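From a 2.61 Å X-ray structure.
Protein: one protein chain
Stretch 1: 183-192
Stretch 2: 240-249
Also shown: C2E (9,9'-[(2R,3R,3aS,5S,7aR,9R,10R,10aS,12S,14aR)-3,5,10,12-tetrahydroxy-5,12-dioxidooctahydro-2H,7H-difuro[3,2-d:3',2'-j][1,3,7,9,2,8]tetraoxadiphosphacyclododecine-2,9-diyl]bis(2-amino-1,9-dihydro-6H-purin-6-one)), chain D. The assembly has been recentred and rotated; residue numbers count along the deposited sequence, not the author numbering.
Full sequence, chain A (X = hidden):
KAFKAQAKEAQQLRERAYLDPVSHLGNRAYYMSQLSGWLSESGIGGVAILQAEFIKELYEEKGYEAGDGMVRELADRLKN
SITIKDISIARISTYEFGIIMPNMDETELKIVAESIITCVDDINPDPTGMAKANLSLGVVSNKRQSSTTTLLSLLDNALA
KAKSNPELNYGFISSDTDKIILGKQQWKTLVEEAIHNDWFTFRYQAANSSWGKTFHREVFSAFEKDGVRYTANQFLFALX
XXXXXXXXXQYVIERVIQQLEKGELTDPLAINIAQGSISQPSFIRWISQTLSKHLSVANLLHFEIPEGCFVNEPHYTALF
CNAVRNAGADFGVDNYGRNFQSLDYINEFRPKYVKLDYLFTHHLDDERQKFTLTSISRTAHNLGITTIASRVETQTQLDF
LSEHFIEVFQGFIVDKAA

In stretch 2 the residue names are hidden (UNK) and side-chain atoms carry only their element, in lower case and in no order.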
ATOM      1  N   GLY A 183      18.598  -8.313  12.109  1.00 52.42           N
ATOM      2  CA  GLY A 183      17.912  -7.651  11.021  1.00 45.62           C
ATOM      3  C   GLY A 183      16.415  -7.895  11.075  1.00 46.70           C
ATOM      4  O   GLY A 183      15.905  -8.669  11.886  1.00 53.95           O
ATOM      5  N   LYS A 184      15.694  -7.213  10.180  1.00 43.50           N
ATOM      6  CA  LYS A 184      14.236  -7.290  10.192  1.00 52.63           C
ATOM      7  C   LYS A 184      13.754  -8.718   9.965  1.00 49.75           C
ATOM      8  O   LYS A 184      12.885  -9.216  10.691  1.00 46.44           O
ATOM      9  CB  LYS A 184      13.647  -6.351   9.137  1.00 60.86           C
ATOM     10  CG  LYS A 184      13.837  -4.873   9.430  1.00 61.45           C
ATOM     11  CD  LYS A 184      12.980  -4.026   8.503  1.00 57.37           C
ATOM     12  CE  LYS A 184      13.244  -2.541   8.696  1.00 61.81           C
ATOM     13  NZ  LYS A 184      14.599  -2.140   8.224  1.00 68.69           N
ATOM     14  N   GLN A 185      14.311  -9.396   8.961  1.00 52.17           N
ATOM     15  CA  GLN A 185      13.878 -10.760   8.672  1.00 51.49           C
ATOM     16  C   GLN A 185      14.326 -11.734   9.754  1.00 49.32           C
ATOM     17  O   GLN A 185      13.655 -12.746   9.988  1.00 53.18           O
ATOM     18  CB  GLN A 185      14.392 -11.192   7.300  1.00 44.37           C
ATOM     19  CG  GLN A 185      13.696 -10.483   6.148  1.00 54.31           C
ATOM     20  CD  GLN A 185      14.464 -10.569   4.847  1.00 79.02           C
ATOM     21  OE1 GLN A 185      15.108 -11.577   4.552  1.00 90.46           O
ATOM     22  NE2 GLN A 185      14.405  -9.503   4.057  1.00 90.08           N
ATOM     23  N   GLN A 186      15.444 -11.451  10.424  1.00 57.45           N
ATOM     24  CA  GLN A 186      15.870 -12.307  11.526  1.00 54.87           C
ATOM     25  C   GLN A 186      14.911 -12.204  12.705  1.00 62.72           C
ATOM     26  O   GLN A 186      14.573 -13.220  13.325  1.00 69.07           O
ATOM     27  CB  GLN A 186      17.293 -11.949  11.952  1.00 51.03           C
ATOM     28  CG  GLN A 186      18.361 -12.379  10.961  1.00 50.76           C
ATOM     29  CD  GLN A 186      19.739 -11.861  11.325  1.00 52.92           C
ATOM     30  OE1 GLN A 186      19.879 -10.778  11.892  1.00 64.58           O
ATOM     31  NE2 GLN A 186      20.767 -12.636  11.002  1.00 63.42           N
ATOM     32  N   TRP A 187      14.463 -10.988  13.030  1.00 56.91           N
ATOM     33  CA  TRP A 187      13.487 -10.821  14.104  1.00 51.88           C
ATOM     34  C   TRP A 187      12.202 -11.577  13.795  1.00 52.78           C
ATOM     35  O   TRP A 187      11.655 -12.274  14.657  1.00 50.51           O
ATOM     36  CB  TRP A 187      13.184  -9.337  14.329  1.00 47.15           C
ATOM     37  CG  TRP A 187      14.171  -8.616  15.196  1.00 50.05           C
ATOM     38  CD1 TRP A 187      14.961  -7.565  14.836  1.00 52.41           C
ATOM     39  CD2 TRP A 187      14.468  -8.887  16.573  1.00 51.11           C
ATOM     40  NE1 TRP A 187      15.732  -7.164  15.899  1.00 51.80           N
ATOM     41  CE2 TRP A 187      15.450  -7.959  16.978  1.00 53.74           C
ATOM     42  CE3 TRP A 187      13.999  -9.822  17.502  1.00 47.02           C
ATOM     43  CZ2 TRP A 187      15.973  -7.940  18.269  1.00 48.33           C
ATOM     44  CZ3 TRP A 187      14.521  -9.802  18.785  1.00 45.68           C
ATOM     45  CH2 TRP A 187      15.496  -8.868  19.156  1.00 49.00           C
ATOM     46  N   LYS A 188      11.705 -11.448  12.562  1.00 54.88           N
ATOM     47  CA  LYS A 188      10.467 -12.122  12.188  1.00 48.35           C
ATOM     48  C   LYS A 188      10.602 -13.634  12.315  1.00 52.71           C
ATOM     49  O   LYS A 188       9.689 -14.307  12.808  1.00 52.95           O
ATOM     50  CB  LYS A 188      10.068 -11.736  10.764  1.00 50.89           C
ATOM     51  CG  LYS A 188       8.777 -12.379  10.290  1.00 54.74           C
ATOM     52  CD  LYS A 188       8.589 -12.204   8.794  1.00 57.43           C
ATOM     53  CE  LYS A 188       7.396 -13.001   8.293  1.00 51.13           C
ATOM     54  NZ  LYS A 188       7.468 -13.233   6.824  1.00 72.39           N
ATOM     55  N   THR A 189      11.738 -14.186  11.881  1.00 47.50           N
ATOM     56  CA  THR A 189      11.958 -15.623  12.013  1.00 56.83           C
ATOM     57  C   THR A 189      11.962 -16.049  13.476  1.00 62.80           C
ATOM     58  O   THR A 189      11.388 -17.086  13.830  1.00 65.49           O
ATOM     59  CB  THR A 189      13.273 -16.021  11.337  1.00 56.86           C
ATOM     60  OG1 THR A 189      13.250 -15.611   9.964  1.00 64.75           O
ATOM     61  CG2 THR A 189      13.476 -17.527  11.402  1.00 51.95           C
ATOM     62  N   LEU A 190      12.599 -15.256  14.343  1.00 55.00           N
ATOM     63  CA  LEU A 190      12.647 -15.599  15.761  1.00 50.85           C
ATOM     64  C   LEU A 190      11.259 -15.566  16.384  1.00 48.58           C
ATOM     65  O   LEU A 190      10.910 -16.447  17.180  1.00 44.77           O
ATOM     66  CB  LEU A 190      13.594 -14.653  16.499  1.00 54.12           C
ATOM     67  CG  LEU A 190      13.733 -14.888  18.005  1.00 60.51           C
ATOM     68  CD1 LEU A 190      14.232 -16.294  18.276  1.00 64.50           C
ATOM     69  CD2 LEU A 190      14.655 -13.857  18.637  1.00 51.65           C
ATOM     70  N   VAL A 191      10.449 -14.563  16.031  1.00 45.25           N
ATOM     71  CA  VAL A 191       9.086 -14.486  16.554  1.00 51.81           C
ATOM     72  C   VAL A 191       8.263 -15.676  16.078  1.00 58.41           C
ATOM     73  O   VAL A 191       7.518 -16.285  16.857  1.00 60.06           O
ATOM     74  CB  VAL A 191       8.433 -13.150  16.156  1.00 43.67           C
ATOM     75  CG1 VAL A 191       6.998 -13.091  16.653  1.00 42.41           C
ATOM     76  CG2 VAL A 191       9.235 -11.987  16.705  1.00 35.29           C
ATOM     77  N   GLU A 192       8.378 -16.026  14.793  1.00 63.09           N
ATOM     78  CA  GLU A 192       7.714 -17.225  14.290  1.00 63.08           C
ATOM     79  C   GLU A 192       8.178 -18.463  15.045  1.00 57.59           C
ATOM     80  O   GLU A 192       7.378 -19.355  15.348  1.00 60.36           O
ATOM     81  CB  GLU A 192       7.977 -17.390  12.793  1.00 67.44           C
ATOM     82  CG  GLU A 192       7.379 -16.306  11.916  1.00 71.76           C
ATOM     83  CD  GLU A 192       7.801 -16.440  10.466  1.00 86.58           C
ATOM     84  OE1 GLU A 192       7.077 -15.937   9.583  1.00 93.92           O
ATOM     85  OE2 GLU A 192       8.860 -17.056  10.211  1.00 94.50           O
ATOM     86  N   UNK A 240       6.068  -4.981  11.774  1.00 57.82           N
ATOM     87  CA  UNK A 240       5.249  -4.000  11.069  1.00 60.54           C
ATOM     88  C   UNK A 240       5.874  -3.616   9.735  1.00 63.24           C
ATOM     89  O   UNK A 240       5.159  -3.410   8.746  1.00 62.85           O
ATOM     90  o   UNK A 240       4.594  -1.113  14.525  1.00 84.72           O
ATOM     91  o   UNK A 240       2.578  -1.291  13.675  1.00 85.22           O
ATOM     92  c   UNK A 240       4.144  -2.999  13.143  1.00 77.41           C
ATOM     93  c   UNK A 240       3.743  -1.711  13.833  1.00 82.96           C
ATOM     94  c   UNK A 240       5.038  -2.762  11.939  1.00 68.25           C
ATOM     95  N   UNK A 241       7.203  -3.513   9.685  1.00 62.19           N
ATOM     96  CA  UNK A 241       7.862  -3.173   8.429  1.00 63.23           C
ATOM     97  C   UNK A 241       7.731  -4.294   7.408  1.00 67.83           C
ATOM     98  O   UNK A 241       7.774  -4.040   6.199  1.00 81.20           O
ATOM     99  c   UNK A 241       9.878  -1.759   7.775  1.00 82.22           C
ATOM    100  n   UNK A 241       8.950   0.359   7.060  1.00100.20           N
ATOM    101  c   UNK A 241       9.285  -0.402   8.095  1.00 91.53           C
ATOM    102  c   UNK A 241       9.335  -2.850   8.678  1.00 65.94           C
ATOM    103  o   UNK A 241       9.125  -0.043   9.261  1.00 87.97           O
ATOM    104  N   UNK A 242       7.566  -5.531   7.870  1.00 56.59           N
ATOM    105  CA  UNK A 242       7.397  -6.680   6.993  1.00 48.36           C
ATOM    106  C   UNK A 242       5.939  -7.105   6.859  1.00 47.97           C
ATOM    107  O   UNK A 242       5.669  -8.177   6.311  1.00 49.04           O
ATOM    108  c   UNK A 242      10.450  -8.822   8.198  1.00 46.85           C
ATOM    109  c   UNK A 242       8.241  -7.851   7.496  1.00 38.28           C
ATOM    110  c   UNK A 242       9.752  -7.618   7.578  1.00 47.13           C
ATOM    111  c   UNK A 242      10.335  -7.303   6.207  1.00 41.60           C
ATOM    112  N   UNK A 243       5.001  -6.291   7.350  1.00 49.19           N
ATOM    113  CA  UNK A 243       3.568  -6.589   7.277  1.00 53.69           C
ATOM    114  C   UNK A 243       3.258  -7.966   7.860  1.00 60.67           C
ATOM    115  O   UNK A 243       2.495  -8.751   7.289  1.00 66.83           O
ATOM    116  n   UNK A 243       4.271  -4.966   4.397  1.00 76.75           N
ATOM    117  c   UNK A 243       3.263  -5.097   5.252  1.00 69.01           C
ATOM    118  o   UNK A 243       2.526  -4.161   5.559  1.00 70.50           O
ATOM    119  c   UNK A 243       3.053  -6.478   5.841  1.00 59.76           C
ATOM    120  N   UNK A 244       3.858  -8.262   9.014  1.00 57.76           N
ATOM    121  CA  UNK A 244       3.675  -9.550   9.666  1.00 52.72           C
ATOM    122  C   UNK A 244       3.234  -9.423  11.121  1.00 49.69           C
ATOM    123  O   UNK A 244       3.149 -10.443  11.817  1.00 57.80           O
ATOM    124  c   UNK A 244       4.966 -10.378   9.593  1.00 50.77           C
ATOM    125  N   UNK A 245       2.949  -8.211  11.599  1.00 49.13           N
ATOM    126  CA  UNK A 245       2.551  -8.041  12.992  1.00 43.03           C
ATOM    127  C   UNK A 245       1.196  -8.670  13.291  1.00 47.27           C
ATOM    128  O   UNK A 245       0.928  -9.010  14.449  1.00 41.69           O
ATOM    129  c   UNK A 245       2.526  -6.557  13.364  1.00 43.83           C
ATOM    130  o   UNK A 245       1.475  -5.882  12.696  1.00 53.04           O
ATOM    131  N   UNK A 246       0.340  -8.840  12.280  1.00 50.83           N
ATOM    132  CA  UNK A 246      -0.956  -9.464  12.525  1.00 53.02           C
ATOM    133  C   UNK A 246      -0.811 -10.936  12.887  1.00 55.17           C
ATOM    134  O   UNK A 246      -1.667 -11.484  13.589  1.00 60.13           O
ATOM    135  n   UNK A 246      -0.954 -11.324   8.396  1.00 67.02           N
ATOM    136  c   UNK A 246      -1.870  -9.291  11.311  1.00 55.42           C
ATOM    137  n   UNK A 246      -0.444  -9.420   9.236  1.00 63.71           N
ATOM    138  c   UNK A 246      -1.699 -11.181   9.540  1.00 62.80           C
ATOM    139  c   UNK A 246      -0.205 -10.248   8.234  1.00 67.14           C
ATOM    140  c   UNK A 246      -1.380  -9.981  10.078  1.00 60.07           C
ATOM    141  N   UNK A 247       0.257 -11.593  12.426  1.00 51.66           N
ATOM    142  CA  UNK A 247       0.542 -12.949  12.889  1.00 60.17           C
ATOM    143  C   UNK A 247       0.792 -12.947  14.390  1.00 63.16           C
ATOM    144  O   UNK A 247       0.306 -13.817  15.123  1.00 63.36           O
ATOM    145  c   UNK A 247       1.740 -13.545  12.125  1.00 63.97           C
ATOM    146  c   UNK A 247       2.245 -14.805  12.814  1.00 61.27           C
ATOM    147  c   UNK A 247       1.739 -12.725   9.716  1.00 80.16           C
ATOM    148  c   UNK A 247       1.371 -13.835  10.669  1.00 73.43           C
ATOM    149  N   UNK A 248       1.546 -11.957  14.870  1.00 59.52           N
ATOM    150  CA  UNK A 248       1.838 -11.858  16.294  1.00 58.97           C
ATOM    151  C   UNK A 248       0.593 -11.487  17.092  1.00 58.59           C
ATOM    152  O   UNK A 248       0.348 -12.051  18.165  1.00 51.41           O
ATOM    153  c   UNK A 248       3.141 -10.429  17.940  1.00 65.80           C
ATOM    154  c   UNK A 248       2.956 -10.839  16.511  1.00 58.75           C
ATOM    155  c   UNK A 248       3.969 -10.877  20.149  1.00 58.06           C
ATOM    156  c   UNK A 248       3.499  -9.654  20.579  1.00 64.71           C
ATOM    157  c   UNK A 248       2.854  -8.815  19.697  1.00 69.06           C
ATOM    158  c   UNK A 248       2.680  -9.201  18.384  1.00 71.74           C
ATOM    159  c   UNK A 248       3.793 -11.259  18.835  1.00 65.47           C
ATOM    160  N   UNK A 249      -0.208 -10.547  16.584  1.00 52.66           N
ATOM    161  CA  UNK A 249      -1.406 -10.133  17.307  1.00 46.89           C
ATOM    162  C   UNK A 249      -2.445 -11.246  17.350  1.00 54.83           C
ATOM    163  O   UNK A 249      -3.133 -11.419  18.363  1.00 59.17           O
ATOM    164  c   UNK A 249      -1.286  -7.610  17.131  1.00 56.75           C
ATOM    165  o   UNK A 249      -1.362  -6.589  16.415  1.00 58.93           O
ATOM    166  c   UNK A 249      -1.995  -8.871  16.678  1.00 45.15           C
ATOM    167  o   UNK A 249      -0.659  -7.638  18.210  1.00 62.44           O
TER
HETATM  168  P1  C2E D 702      16.671  -7.150   6.629  1.00 60.51           P
HETATM  169  O2P C2E D 702      15.457  -6.381   6.169  1.00 62.34           O
HETATM  170  O1P C2E D 702      16.109  -8.442   7.138  1.00 56.05           O
HETATM  171  O5' C2E D 702      17.647  -7.646   5.418  1.00 61.63           O
HETATM  172  C5' C2E D 702      18.472  -8.751   5.612  1.00 68.28           C
HETATM  173  C4' C2E D 702      19.211  -8.852   4.257  1.00 75.40           C
HETATM  174  O4' C2E D 702      18.335  -9.039   3.310  1.00 78.54           O
HETATM  175  C3' C2E D 702      19.697  -7.422   3.948  1.00 73.17           C
HETATM  176  O3' C2E D 702      20.918  -7.174   4.462  1.00 69.12           O
HETATM  177  C2' C2E D 702      19.709  -7.352   2.408  1.00 70.42           C
HETATM  178  O2' C2E D 702      21.074  -7.652   1.886  1.00 79.69           O
HETATM  179  C1' C2E D 702      18.940  -8.327   1.996  1.00 73.14           C
HETATM  180  N9  C2E D 702      17.917  -7.887   1.079  1.00 73.69           N
HETATM  181  C8  C2E D 702      17.132  -7.358   2.050  1.00 72.85           C
HETATM  182  N7  C2E D 702      16.047  -6.841   1.422  1.00 65.52           N
HETATM  183  C5  C2E D 702      16.159  -7.053   0.107  1.00 70.61           C
HETATM  184  C6  C2E D 702      15.280  -6.718  -1.123  1.00 80.94           C
HETATM  185  O6  C2E D 702      14.247  -6.146  -1.015  1.00 85.05           O
HETATM  186  N1  C2E D 702      15.690  -7.094  -2.450  1.00 86.93           N
HETATM  187  C2  C2E D 702      16.939  -7.794  -2.651  1.00 86.03           C
HETATM  188  N2  C2E D 702      17.455  -8.223  -3.948  1.00 95.45           N
HETATM  189  N3  C2E D 702      17.745  -8.097  -1.478  1.00 79.51           N
HETATM  190  C4  C2E D 702      17.325  -7.712  -0.097  1.00 72.80           C
HETATM  191  P11 C2E D 702      21.313  -5.556   4.388  1.00 76.38           P
HETATM  192  O21 C2E D 702      21.011  -4.786   3.122  1.00 83.57           O
HETATM  193  O11 C2E D 702      22.813  -5.502   4.487  1.00 67.25           O
HETATM  194  O5A C2E D 702      20.767  -4.943   5.827  1.00 77.94           O
HETATM  195  C5A C2E D 702      20.579  -5.866   6.866  1.00 66.63           C
HETATM  196  C4A C2E D 702      19.773  -5.219   7.918  1.00 64.72           C
HETATM  197  O4A C2E D 702      20.108  -3.958   8.052  1.00 68.71           O
HETATM  198  C3A C2E D 702      18.162  -5.243   7.441  1.00 68.50           C
HETATM  199  O3A C2E D 702      17.474  -6.490   7.916  1.00 76.25           O
HETATM  200  C2A C2E D 702      17.645  -4.275   7.968  1.00 69.79           C
HETATM  201  O2A C2E D 702      17.186  -4.661   9.350  1.00 66.83           O
HETATM  202  C1A C2E D 702      18.822  -3.160   8.022  1.00 65.00           C
HETATM  203  N91 C2E D 702      18.783  -2.344   6.989  1.00 67.19           N
HETATM  204  C81 C2E D 702      19.380  -2.464   5.791  1.00 67.80           C
HETATM  205  N71 C2E D 702      19.053  -1.367   5.087  1.00 64.20           N
HETATM  206  C51 C2E D 702      18.276  -0.597   5.846  1.00 65.49           C
HETATM  207  C61 C2E D 702      17.607   0.751   5.592  1.00 62.06           C
HETATM  208  O61 C2E D 702      17.767   1.265   4.544  1.00 61.53           O
HETATM  209  N11 C2E D 702      16.801   1.394   6.587  1.00 63.63           N
HETATM  210  C21 C2E D 702      16.610   0.758   7.863  1.00 55.04           C
HETATM  211  N21 C2E D 702      15.791   1.395   8.887  1.00 53.82           N
HETATM  212  N31 C2E D 702      17.257  -0.535   8.097  1.00 54.66           N
HETATM  213  C41 C2E D 702      18.099  -1.199   7.049  1.00 63.86           C

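Position 240 carries three side-chain carbons in an unbranched run, the third bearing two oxygens. That carboxylate at the end of a two-methylene arm identifies Glu240, whose side chain stays well clear of stretch 1 and makes its hydrogen bond elsewhere in the structure.

Position 241 also has three carbons in line, but the last carries one oxygen and one nitrogen. The carbon second from the backbone lies 3.6 Å from CE of Lys184. A terminal amide on an arm of this length is glutamine, so the contact of Gln241 is between CG and CE of Lys184, methylene against methylene, with no polar bond between the two residues.

At position 242 there are four carbons and no heteroatom, with a fork at the second carbon. One tip of the fork lies 3.5 Å from the backbone O of Lys184, 4.0 Å from CA of Gln185 and 3.9 Å from CB of Lys188. This is Leu242, and the tip is CD1. With chi1 m and chi2 t, it rests on one turn of the opposing helix, touching residues i, i+1 and i+4. Leu242 is also the first residue after its helix to leave helical phi/psi.

Position 243 shows two carbons, the second with one oxygen and one nitrogen, and touches nothing on stretch 1. The short amide makes it Asn243. Its positive phi and psi (54/44) take the chain through the turn, and its N makes a weak hydrogen bond of 3.2 Å to O of Glu240.

Position 244 has a single side-chain carbon, CB, 3.8 Å from CE of Lys188. It is Ala244; the aliphatic part of the lysine packs against its methyl group.

One carbon followed by one oxygen at position 245 gives Ser245, too far from stretch 1 to touch it. Position 246 has one carbon and then a five-membered ring of three carbons and two nitrogens, the imidazole of His246, which is likewise out of reach.

Position 247 has four carbons, forked at the first, with one arm two carbons long. This is Ile247; its CA-to-CB bond points toward stretch 1, yet its CG2 stays 5.4 Å from CG of Glu192.

At position 248 a single carbon leads to a six-carbon ring, which CG1 of Val191 approaches obliquely. The residue is Phe248, and its CD1 lies 4.3 Å from CG1 of Val191.

Position 249 ends the stretch with two carbons, the second carrying two oxygens: Asp249, whose carboxylate is satisfied elsewhere in the structure.

The contact is small, 357 Å² in all, and contains no hydrogen bond. Lys184 meets Gln241 and Leu242, Lys188 meets Leu242 and Ala244, and Val191 meets Phe248; Gln185 also touches Leu242. These are van der Waals contacts, the closest being the Leu242 methyl against the backbone O of Lys184. Leu242 contributes most. At the start of the same helix, Lys184 N hydrogen-bonds O3A of C2E at 3.0 Å. Gln185 N hydrogen-bonds O1P of C2E at 2.7 Å.

Stretch 2, residues 240-249: EQLNASHIFD
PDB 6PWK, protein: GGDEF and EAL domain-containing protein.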